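Local coordinates for protein esterase D (Lactobacillus rhamnosus, PDB 3DYI) that probably hydrolyses carboxylic esters as a serine hydrolase of the alpha/beta-hydrolase fold, at residues A[122-127]-A[224-229]. Residues are numbered along the deposited sequence; the frame is centred on the assembly and turned at random.
Sequences VFSSPI and AKHVIT
Ser-124 and His-226 meet where the chain leaves strand 119-123 and meets the loop after strand 216-221, their CA atoms 6.3 Å apart, and the CA atoms of Phe-123 and Ile-228 lie 7.0 Å apart. In this alpha/beta-hydrolase fold the contact joins the C-terminal end of a central strand to the loop carrying His-226, predicted to form the catalytic triad with Ser-101 and Asp-195. The one hydrogen bond across it runs from Ser-124 OG to His-226 O, 2.9 Å, in the carbonyl plane on a lone pair (145° at the oxygen). The same carbonyl accepts Ile-228 N, closing an inverse gamma turn centred on Val-227, while Ser-124 OG also takes a bond from Ala-192 N. Replacing Ser-124 by an alanine removes the hydroxyl, which would probably cost His-226 O one of these two donors and Ala-192 N its acceptor. A chi1 of 180° sets His-226 CG opposite the backbone N, which brings the end of the imidazole close to Ser-124, its ND1 3.6 Å from Ser-124 CB and hydrogen-bonded to Asp-195. Next to the Ser-124 bond, Ile-228 CD1 packs on Phe-123 CB at 3.9 Å. Leu-237 of helix 234-247 touches Phe-123, Ile-228 and Thr-229. The Thr-229 hydroxyl is bonded to Asp-37 O; its methyl instead crosses to the phenyl ring, CG2 lying 3.5 Å from Phe-123 CD2.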
loop_
_atom_site.group_PDB
_atom_site.type_symbol
_atom_site.label_atom_id
_atom_site.label_comp_id
_atom_site.label_asym_id
_atom_site.label_seq_id
_atom_site.Cartn_x
_atom_site.Cartn_y
_atom_site.Cartn_z
ATOM N N VAL A 122 -6.121 4.660 0.157
ATOM C CA VAL A 122 -5.695 3.391 -0.428
ATOM C C VAL A 122 -5.708 3.377 -1.955
ATOM O O VAL A 122 -6.497 4.081 -2.607
ATOM C CB VAL A 122 -6.559 2.207 0.096
ATOM C CG1 VAL A 122 -6.466 2.105 1.613
ATOM C CG2 VAL A 122 -8.014 2.340 -0.340
ATOM N N PHE A 123 -4.800 2.574 -2.502
ATOM C CA PHE A 123 -4.800 2.202 -3.906
ATOM C C PHE A 123 -4.996 0.686 -3.962
ATOM O O PHE A 123 -4.139 -0.069 -3.479
ATOM C CB PHE A 123 -3.473 2.563 -4.583
ATOM C CG PHE A 123 -2.960 3.944 -4.264
ATOM C CD1 PHE A 123 -3.814 5.050 -4.242
ATOM C CD2 PHE A 123 -1.605 4.141 -4.025
ATOM C CE1 PHE A 123 -3.321 6.326 -3.959
ATOM C CE2 PHE A 123 -1.105 5.419 -3.746
ATOM C CZ PHE A 123 -1.969 6.507 -3.719
ATOM N N SER A 124 -6.117 0.252 -4.537
ATOM C CA SER A 124 -6.469 -1.171 -4.623
ATOM C C SER A 124 -6.239 -1.920 -3.303
ATOM O O SER A 124 -5.494 -2.908 -3.251
ATOM C CB SER A 124 -5.733 -1.849 -5.793
ATOM O OG SER A 124 -6.126 -1.288 -7.045
ATOM N N SER A 125 -6.879 -1.427 -2.243
ATOM C CA SER A 125 -6.803 -2.041 -0.918
ATOM C C SER A 125 -8.152 -1.931 -0.204
ATOM O O SER A 125 -8.374 -0.994 0.568
ATOM C CB SER A 125 -5.693 -1.398 -0.081
ATOM O OG SER A 125 -5.451 -2.144 1.106
ATOM N N PRO A 126 -9.066 -2.879 -0.479
ATOM C CA PRO A 126 -10.414 -2.872 0.108
ATOM C C PRO A 126 -10.452 -3.020 1.640
ATOM O O PRO A 126 -11.482 -2.731 2.251
ATOM C CB PRO A 126 -11.094 -4.067 -0.568
ATOM C CG PRO A 126 -10.287 -4.318 -1.816
ATOM C CD PRO A 126 -8.888 -4.007 -1.409
ATOM N N ILE A 127 -9.339 -3.455 2.238
ATOM C CA ILE A 127 -9.190 -3.628 3.699
ATOM C C ILE A 127 -9.989 -4.819 4.238
ATOM O O ILE A 127 -9.422 -5.745 4.828
ATOM C CB ILE A 127 -9.526 -2.330 4.522
ATOM C CG1 ILE A 127 -8.812 -1.089 3.955
ATOM C CG2 ILE A 127 -9.216 -2.537 6.010
ATOM C CD1 ILE A 127 -7.286 -1.148 3.963
ATOM N N ALA A 224 -8.452 -1.026 -15.540
ATOM C CA ALA A 224 -7.127 -1.227 -14.954
ATOM C C ALA A 224 -6.983 -2.519 -14.163
ATOM O O ALA A 224 -7.888 -2.928 -13.430
ATOM C CB ALA A 224 -6.776 -0.052 -14.063
ATOM N N LYS A 225 -5.816 -3.141 -14.297
ATOM C CA LYS A 225 -5.448 -4.265 -13.454
ATOM C C LYS A 225 -5.071 -3.755 -12.056
ATOM O O LYS A 225 -5.086 -2.546 -11.806
ATOM C CB LYS A 225 -4.303 -5.069 -14.088
ATOM C CG LYS A 225 -4.565 -5.549 -15.523
ATOM C CD LYS A 225 -5.944 -6.179 -15.699
ATOM C CE LYS A 225 -6.014 -7.619 -15.199
ATOM N NZ LYS A 225 -7.409 -8.174 -15.273
ATOM N N HIS A 226 -4.742 -4.683 -11.161
ATOM C CA HIS A 226 -4.526 -4.404 -9.730
ATOM C C HIS A 226 -3.576 -3.238 -9.420
ATOM O O HIS A 226 -3.913 -2.358 -8.624
ATOM C CB HIS A 226 -4.039 -5.681 -9.028
ATOM C CG HIS A 226 -3.777 -5.520 -7.559
ATOM N ND1 HIS A 226 -4.759 -5.178 -6.654
ATOM C CD2 HIS A 226 -2.640 -5.676 -6.839
ATOM C CE1 HIS A 226 -4.236 -5.122 -5.440
ATOM N NE2 HIS A 226 -2.952 -5.426 -5.524
ATOM N N VAL A 227 -2.401 -3.230 -10.048
ATOM C CA VAL A 227 -1.328 -2.312 -9.637
ATOM C C VAL A 227 -1.473 -0.945 -10.320
ATOM O O VAL A 227 -0.700 -0.581 -11.216
ATOM C CB VAL A 227 0.083 -2.942 -9.841
ATOM C CG1 VAL A 227 1.169 -2.077 -9.200
ATOM C CG2 VAL A 227 0.125 -4.350 -9.237
ATOM N N ILE A 228 -2.470 -0.190 -9.864
ATOM C CA ILE A 228 -2.859 1.072 -10.498
ATOM C C ILE A 228 -1.815 2.190 -10.386
ATOM O O ILE A 228 -1.908 3.194 -11.094
ATOM C CB ILE A 228 -4.251 1.569 -10.008
ATOM C CG1 ILE A 228 -4.308 1.652 -8.473
ATOM C CG2 ILE A 228 -5.361 0.668 -10.547
ATOM C CD1 ILE A 228 -5.541 2.397 -7.941
ATOM N N THR A 229 -0.825 2.015 -9.511
ATOM C CA THR A 229 0.291 2.964 -9.418
ATOM C C THR A 229 1.298 2.820 -10.569
ATOM O O THR A 229 2.108 3.719 -10.806
ATOM C CB THR A 229 1.072 2.821 -8.098
ATOM O OG1 THR A 229 1.445 1.453 -7.918
ATOM C CG2 THR A 229 0.232 3.298 -6.910
#